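Long-range contacts in glycine cleavage system transcriptional repressor, putative (Vibrio cholerae, PDB 1U8S), which probably represses transcription of the glycine cleavage system genes and is built of two ACT domains: residues Ser123-Ile129 / Gln140-Ser146; Gln5-Thr10 / Met78-Pro84. All coordinates share one frame; numbering follows the deposited sequence.

Contact 1: Ser123-Ile129 / Gln140-Ser146; sequences SLSAQTI and QFHIAIS
Ser123-Ile129 and Gln140-Ser146 run antiparallel, their axes 4.5 Å apart at 178°, with Ser123, Ser125 and Gln127 in hydrogen-bonded pairs with Ser146, Ala144 and His142. The bond from His142 N to Gln127 O (2.8 Å) is nearly straight, whereas the return bonds from Ser123 N and Ser125 N are weak. Past the last pair, Ile129 N donates a further hydrogen bond to Gln140 O.

On the face that carries Leu124, Ala126, Phe141, Ile143 and Ile145, apolar residues suit a buried side, and Leu124, Ala126, Phe141 and Ile143 touch helix 107-116. Leu124 lies alongside Ile145, pointing the same way, with CG 3.8 Å from Ile145 CG1. Ala126 is short enough to admit the Phe141 ring, whose CZ comes within 3.5 Å of Ala126 CB. Phe141 CG stands anti to the backbone N (chi1 -168°), which leans the ring across toward the neighbouring strand, where Thr128 OG1 meets its edge near the ring plane. These are the second and third strands of a βαββαβ ACT domain, consecutive and antiparallel, with a connection that is partly unmodelled: strand 141-149 lies inside the sheet beside 92-100, while 120-128 is the outermost strand within the chain and bonds through its backbone to a second subunit.

The other face is more polar. There a water bridges both strands, donating to His142 O and accepting from Gln127 NE2 at 2.7 Å, with Ser125 OG as a third partner. Ser125 OG also lies against the small Ala144 CB. Farther along, Ile129 CG1 sits over the centre of the His142 ring, a CH-pi contact 3.7 Å from the centroid, while His142 ND1 is hydrogen-bonded to Tyr97 OH, tying the imidazole to the next strand.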
loop_
_atom_site.group_PDB
_atom_site.type_symbol
_atom_site.label_atom_id
_atom_site.label_comp_id
_atom_site.label_asym_id
_atom_site.label_seq_id
_atom_site.Cartn_x
_atom_site.Cartn_y
_atom_site.Cartn_z
ATOM N N SER B 123 -5.599 -0.029 4.824
ATOM C CA SER B 123 -5.598 1.410 4.566
ATOM C C SER B 123 -6.413 2.154 5.601
ATOM O O SER B 123 -7.391 1.637 6.132
ATOM C CB SER B 123 -6.136 1.728 3.161
ATOM O OG SER B 123 -7.546 1.570 3.100
ATOM N N LEU B 124 -6.002 3.387 5.861
ATOM C CA LEU B 124 -6.667 4.201 6.853
ATOM C C LEU B 124 -6.589 5.667 6.479
ATOM O O LEU B 124 -5.705 6.082 5.747
ATOM C CB LEU B 124 -6.011 3.955 8.220
ATOM C CG LEU B 124 -6.530 4.652 9.479
ATOM C CD1 LEU B 124 -6.102 3.879 10.722
ATOM C CD2 LEU B 124 -6.006 6.077 9.519
ATOM N N SER B 125 -7.551 6.434 6.964
ATOM C CA SER B 125 -7.617 7.871 6.756
ATOM C C SER B 125 -8.430 8.395 7.943
ATOM O O SER B 125 -9.457 7.816 8.309
ATOM C CB SER B 125 -8.309 8.227 5.432
ATOM O OG SER B 125 -9.723 8.083 5.491
ATOM N N ALA B 126 -7.933 9.461 8.564
ATOM C CA ALA B 126 -8.587 10.091 9.704
ATOM C C ALA B 126 -8.343 11.572 9.478
ATOM O O ALA B 126 -7.203 12.020 9.474
ATOM C CB ALA B 126 -7.938 9.629 10.997
ATOM N N GLN B 127 -9.411 12.334 9.288
ATOM C CA GLN B 127 -9.248 13.748 9.000
ATOM C C GLN B 127 -10.472 14.584 9.311
ATOM O O GLN B 127 -11.582 14.079 9.405
ATOM C CB GLN B 127 -8.902 13.915 7.512
ATOM C CG GLN B 127 -10.046 13.554 6.567
ATOM C CD GLN B 127 -9.582 13.213 5.157
ATOM O OE1 GLN B 127 -8.892 14.002 4.511
ATOM N NE2 GLN B 127 -9.968 12.028 4.671
ATOM N N THR B 128 -10.246 15.878 9.465
ATOM C CA THR B 128 -11.311 16.834 9.718
ATOM C C THR B 128 -11.736 17.301 8.323
ATOM O O THR B 128 -10.881 17.597 7.490
ATOM C CB THR B 128 -10.789 18.046 10.503
ATOM O OG1 THR B 128 -10.311 17.624 11.788
ATOM C CG2 THR B 128 -11.889 19.080 10.671
ATOM N N ILE B 129 -13.040 17.358 8.063
ATOM C CA ILE B 129 -13.531 17.783 6.755
ATOM C C ILE B 129 -13.934 19.262 6.748
ATOM O O ILE B 129 -14.285 19.817 7.792
ATOM C CB ILE B 129 -14.749 16.941 6.316
ATOM C CG1 ILE B 129 -14.499 15.459 6.610
ATOM C CG2 ILE B 129 -14.983 17.110 4.813
ATOM C CD1 ILE B 129 -13.382 14.841 5.786
ATOM N N GLN B 140 -16.472 18.323 11.508
ATOM C CA GLN B 140 -16.599 16.897 11.785
ATOM C C GLN B 140 -15.323 16.125 11.452
ATOM O O GLN B 140 -14.546 16.527 10.583
ATOM C CB GLN B 140 -17.770 16.302 11.009
ATOM C CG GLN B 140 -19.087 16.320 11.760
ATOM C CD GLN B 140 -20.197 15.679 10.961
ATOM O OE1 GLN B 140 -20.086 14.531 10.536
ATOM N NE2 GLN B 140 -21.278 16.418 10.746
ATOM N N PHE B 141 -15.117 15.015 12.151
ATOM C CA PHE B 141 -13.939 14.182 11.941
ATOM C C PHE B 141 -14.375 12.842 11.339
ATOM O O PHE B 141 -15.245 12.176 11.903
ATOM C CB PHE B 141 -13.239 13.953 13.282
ATOM C CG PHE B 141 -11.867 13.356 13.155
ATOM C CD1 PHE B 141 -10.815 14.103 12.632
ATOM C CD2 PHE B 141 -11.626 12.048 13.555
ATOM C CE1 PHE B 141 -9.542 13.556 12.510
ATOM C CE2 PHE B 141 -10.359 11.494 13.434
ATOM C CZ PHE B 141 -9.314 12.253 12.910
ATOM N N HIS B 142 -13.786 12.459 10.201
ATOM C CA HIS B 142 -14.128 11.193 9.539
ATOM C C HIS B 142 -12.958 10.205 9.477
ATOM O O HIS B 142 -11.852 10.552 9.054
ATOM C CB HIS B 142 -14.627 11.418 8.097
ATOM C CG HIS B 142 -15.886 12.225 7.994
ATOM N ND1 HIS B 142 -16.673 12.229 6.861
ATOM C CD2 HIS B 142 -16.481 13.078 8.864
ATOM C CE1 HIS B 142 -17.697 13.046 7.038
ATOM N NE2 HIS B 142 -17.604 13.574 8.246
ATOM N N ILE B 143 -13.215 8.971 9.889
ATOM C CA ILE B 143 -12.204 7.914 9.859
ATOM C C ILE B 143 -12.621 6.885 8.809
ATOM O O ILE B 143 -13.791 6.523 8.712
ATOM C CB ILE B 143 -12.078 7.213 11.254
ATOM C CG1 ILE B 143 -11.604 8.230 12.304
ATOM C CG2 ILE B 143 -11.102 6.036 11.184
ATOM C CD1 ILE B 143 -11.505 7.677 13.734
ATOM N N ALA B 144 -11.671 6.439 7.997
ATOM C CA ALA B 144 -11.956 5.425 6.975
ATOM C C ALA B 144 -10.874 4.354 7.040
ATOM O O ALA B 144 -9.689 4.640 6.853
ATOM C CB ALA B 144 -11.999 6.049 5.585
ATOM N N ILE B 145 -11.290 3.126 7.305
ATOM C CA ILE B 145 -10.357 2.014 7.424
ATOM C C ILE B 145 -10.754 0.843 6.529
ATOM O O ILE B 145 -11.940 0.530 6.387
ATOM C CB ILE B 145 -10.307 1.493 8.899
ATOM C CG1 ILE B 145 -9.671 2.551 9.812
ATOM C CG2 ILE B 145 -9.562 0.147 8.970
ATOM C CD1 ILE B 145 -9.904 2.308 11.296
ATOM N N SER B 146 -9.760 0.191 5.936
ATOM C CA SER B 146 -10.005 -0.988 5.105
ATOM C C SER B 146 -9.224 -2.116 5.742
ATOM O O SER B 146 -8.027 -1.973 6.000
ATOM C CB SER B 146 -9.528 -0.776 3.663
ATOM O OG SER B 146 -10.441 0.056 2.961
HETATM O O HOH W 1 -11.378 10.408 6.309
#

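Contact 2: Gln5-Thr10 / Met78-Pro84; sequences QHLVIT and MMKRTSP
Backbone hydrogen bonds join Val8 to Lys80 and Thr10 to Met78 in both directions, though the bonds donated by Lys80 N and Met78 N are weak. The bond from Thr10 N to Met78 O measures 2.8 Å. The antiparallel segments are inclined at 153°, and toward the end of the pairing Thr82 N reaches His6 O at a longer 3.2 Å.

Apolar contacts occupy both faces. Leu7, Ile9 and Met79 lie under helix 56-71, where apolar side chains, branched in Leu7 and Ile9 and flexible in Met79, suit the buried side against the helix. With chi1 at 180°, Leu7 extends away from its own backbone N and lays CD1 against the Lys80-Arg81 peptide, 3.5 Å from Arg81 N, with Met79 CB a little beyond. On the reverse face Val8 CG2 meets Thr82 CG2 at 3.7 Å, and Thr10 lies alongside Met78, its CG2 3.6 Å from Met78 CB. These segments are the first and last strands of the N-terminal βαββαβ ACT domain: 5-14 is an inner strand, 76-82 an outermost one within the chain. The face bearing Val8 and Thr10 packs on the second subunit, where Thr10 OG1 is hydrogen-bonded to its own counterpart; Lys80 NZ forms a salt bridge with, and Thr82 OG1 a hydrogen bond to, Glu45 of that subunit.

Flat and charged groups gather toward the Gln5 and Pro84 end. Pro84 lays its CA over the centre of the His6 ring, 3.5 Å from the centroid and only 6° off the normal, a CH-pi contact suited to proline's rigid ring. Gln5 CG lies against Arg81 NH2 (3.6 Å), the two side chains crossing at about a right angle, while Arg81 NH1 forms a salt bridge with Glu63 of the covering helix.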
loop_
_atom_site.group_PDB
_atom_site.type_symbol
_atom_site.label_atom_id
_atom_site.label_comp_id
_atom_site.label_asym_id
_atom_site.label_seq_id
_atom_site.Cartn_x
_atom_site.Cartn_y
_atom_site.Cartn_z
ATOM N N GLN B 5 16.036 -15.827 0.561
ATOM C CA GLN B 5 15.990 -14.693 1.485
ATOM C C GLN B 5 14.974 -13.606 1.078
ATOM O O GLN B 5 14.823 -13.282 -0.104
ATOM C CB GLN B 5 17.388 -14.082 1.607
ATOM C CG GLN B 5 17.442 -12.821 2.446
ATOM C CD GLN B 5 17.139 -13.069 3.912
ATOM O OE1 GLN B 5 16.893 -12.130 4.672
ATOM N NE2 GLN B 5 17.171 -14.332 4.321
ATOM N N HIS B 6 14.287 -13.045 2.069
ATOM C CA HIS B 6 13.280 -12.020 1.829
ATOM C C HIS B 6 13.761 -10.637 2.213
ATOM O O HIS B 6 14.493 -10.474 3.185
ATOM C CB HIS B 6 12.002 -12.327 2.611
ATOM C CG HIS B 6 11.332 -13.602 2.210
ATOM N ND1 HIS B 6 11.957 -14.828 2.286
ATOM C CD2 HIS B 6 10.079 -13.847 1.761
ATOM C CE1 HIS B 6 11.117 -15.774 1.905
ATOM N NE2 HIS B 6 9.970 -15.205 1.582
ATOM N N LEU B 7 13.317 -9.640 1.455
ATOM C CA LEU B 7 13.689 -8.253 1.695
ATOM C C LEU B 7 12.456 -7.370 1.553
ATOM O O LEU B 7 11.551 -7.670 0.767
ATOM C CB LEU B 7 14.752 -7.812 0.682
ATOM C CG LEU B 7 15.276 -6.378 0.761
ATOM C CD1 LEU B 7 16.101 -6.205 2.023
ATOM C CD2 LEU B 7 16.130 -6.070 -0.453
ATOM N N VAL B 8 12.421 -6.287 2.322
ATOM C CA VAL B 8 11.311 -5.351 2.271
ATOM C C VAL B 8 11.817 -4.038 1.707
ATOM O O VAL B 8 12.822 -3.501 2.167
ATOM C CB VAL B 8 10.715 -5.093 3.664
ATOM C CG1 VAL B 8 9.839 -3.860 3.622
ATOM C CG2 VAL B 8 9.901 -6.294 4.111
ATOM N N ILE B 9 11.118 -3.523 0.706
ATOM C CA ILE B 9 11.526 -2.275 0.083
ATOM C C ILE B 9 10.500 -1.149 0.215
ATOM O O ILE B 9 9.294 -1.357 0.090
ATOM C CB ILE B 9 11.829 -2.482 -1.416
ATOM C CG1 ILE B 9 12.996 -3.456 -1.587
ATOM C CG2 ILE B 9 12.171 -1.148 -2.068
ATOM C CD1 ILE B 9 13.255 -3.842 -3.042
ATOM N N THR B 10 11.013 0.047 0.470
ATOM C CA THR B 10 10.202 1.236 0.597
ATOM C C THR B 10 10.805 2.272 -0.339
ATOM O O THR B 10 12.018 2.455 -0.367
ATOM C CB THR B 10 10.220 1.774 2.041
ATOM O OG1 THR B 10 9.050 1.318 2.730
ATOM C CG2 THR B 10 10.251 3.287 2.050
ATOM N N MET B 78 14.568 2.639 1.133
ATOM C CA MET B 78 14.679 2.129 2.481
ATOM C C MET B 78 14.438 0.627 2.356
ATOM O O MET B 78 13.437 0.213 1.779
ATOM C CB MET B 78 13.597 2.794 3.336
ATOM C CG MET B 78 13.764 2.670 4.829
ATOM S SD MET B 78 12.722 3.898 5.689
ATOM C CE MET B 78 11.094 3.063 5.686
ATOM N N MET B 79 15.358 -0.186 2.867
ATOM C CA MET B 79 15.211 -1.640 2.793
ATOM C C MET B 79 15.435 -2.302 4.149
ATOM O O MET B 79 15.961 -1.687 5.072
ATOM C CB MET B 79 16.211 -2.239 1.814
ATOM C CG MET B 79 16.289 -1.551 0.478
ATOM S SD MET B 79 17.576 -2.310 -0.510
ATOM C CE MET B 79 19.079 -1.664 0.319
ATOM N N LYS B 80 15.038 -3.565 4.255
ATOM C CA LYS B 80 15.212 -4.316 5.484
ATOM C C LYS B 80 14.928 -5.793 5.289
ATOM O O LYS B 80 13.818 -6.180 4.927
ATOM C CB LYS B 80 14.307 -3.780 6.598
ATOM C CG LYS B 80 14.347 -4.650 7.846
ATOM C CD LYS B 80 13.560 -4.072 8.999
ATOM C CE LYS B 80 13.692 -4.964 10.221
ATOM N NZ LYS B 80 13.071 -4.361 11.426
ATOM N N ARG B 81 15.933 -6.622 5.531
ATOM C CA ARG B 81 15.743 -8.051 5.399
ATOM C C ARG B 81 14.707 -8.451 6.452
ATOM O O ARG B 81 14.488 -7.727 7.426
ATOM C CB ARG B 81 17.072 -8.776 5.621
ATOM C CG ARG B 81 18.198 -8.272 4.713
ATOM C CD ARG B 81 19.555 -8.883 5.086
ATOM N NE ARG B 81 19.827 -10.142 4.394
ATOM C CZ ARG B 81 20.555 -10.240 3.284
ATOM N NH1 ARG B 81 21.096 -9.156 2.737
ATOM N NH2 ARG B 81 20.733 -11.425 2.714
ATOM N N THR B 82 14.060 -9.592 6.245
ATOM C CA THR B 82 13.044 -10.067 7.173
ATOM C C THR B 82 12.773 -11.559 6.954
ATOM O O THR B 82 13.142 -12.119 5.927
ATOM C CB THR B 82 11.737 -9.257 6.999
ATOM O OG1 THR B 82 10.775 -9.668 7.974
ATOM C CG2 THR B 82 11.159 -9.462 5.607
ATOM N N SER B 83 12.144 -12.194 7.940
ATOM C CA SER B 83 11.818 -13.616 7.876
ATOM C C SER B 83 10.871 -13.857 6.717
ATOM O O SER B 83 10.286 -12.914 6.189
ATOM C CB SER B 83 11.128 -14.069 9.169
ATOM O OG SER B 83 11.946 -13.860 10.303
ATOM N N PRO B 84 10.702 -15.126 6.305
ATOM C CA PRO B 84 9.790 -15.395 5.196
ATOM C C PRO B 84 8.377 -14.973 5.555
ATOM O O PRO B 84 8.015 -14.880 6.728
ATOM C CB PRO B 84 9.928 -16.900 4.981
ATOM C CG PRO B 84 10.313 -17.409 6.323
ATOM C CD PRO B 84 11.313 -16.375 6.788
#

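In the fold
Contact 2 closes the N-terminal ACT domain by pairing its first and last strands across 67 intervening residues; contact 1 pairs the consecutive second and third strands of the C-terminal one. Their centres are 29 Å apart, on opposite sides of the chain's centre, and they share no elements. Both are partly buried, each with an apolar helix-facing side. Their other faces differ: contact 1 has serines, a bridging water and a histidine there, and meets the second subunit along the outer edge of strand 120-128, by backbone bonds and side-chain packing, whereas contact 2 turns valine, threonine, methionine and lysine to the second subunit, with Lys80 paired to an acidic residue of that chain.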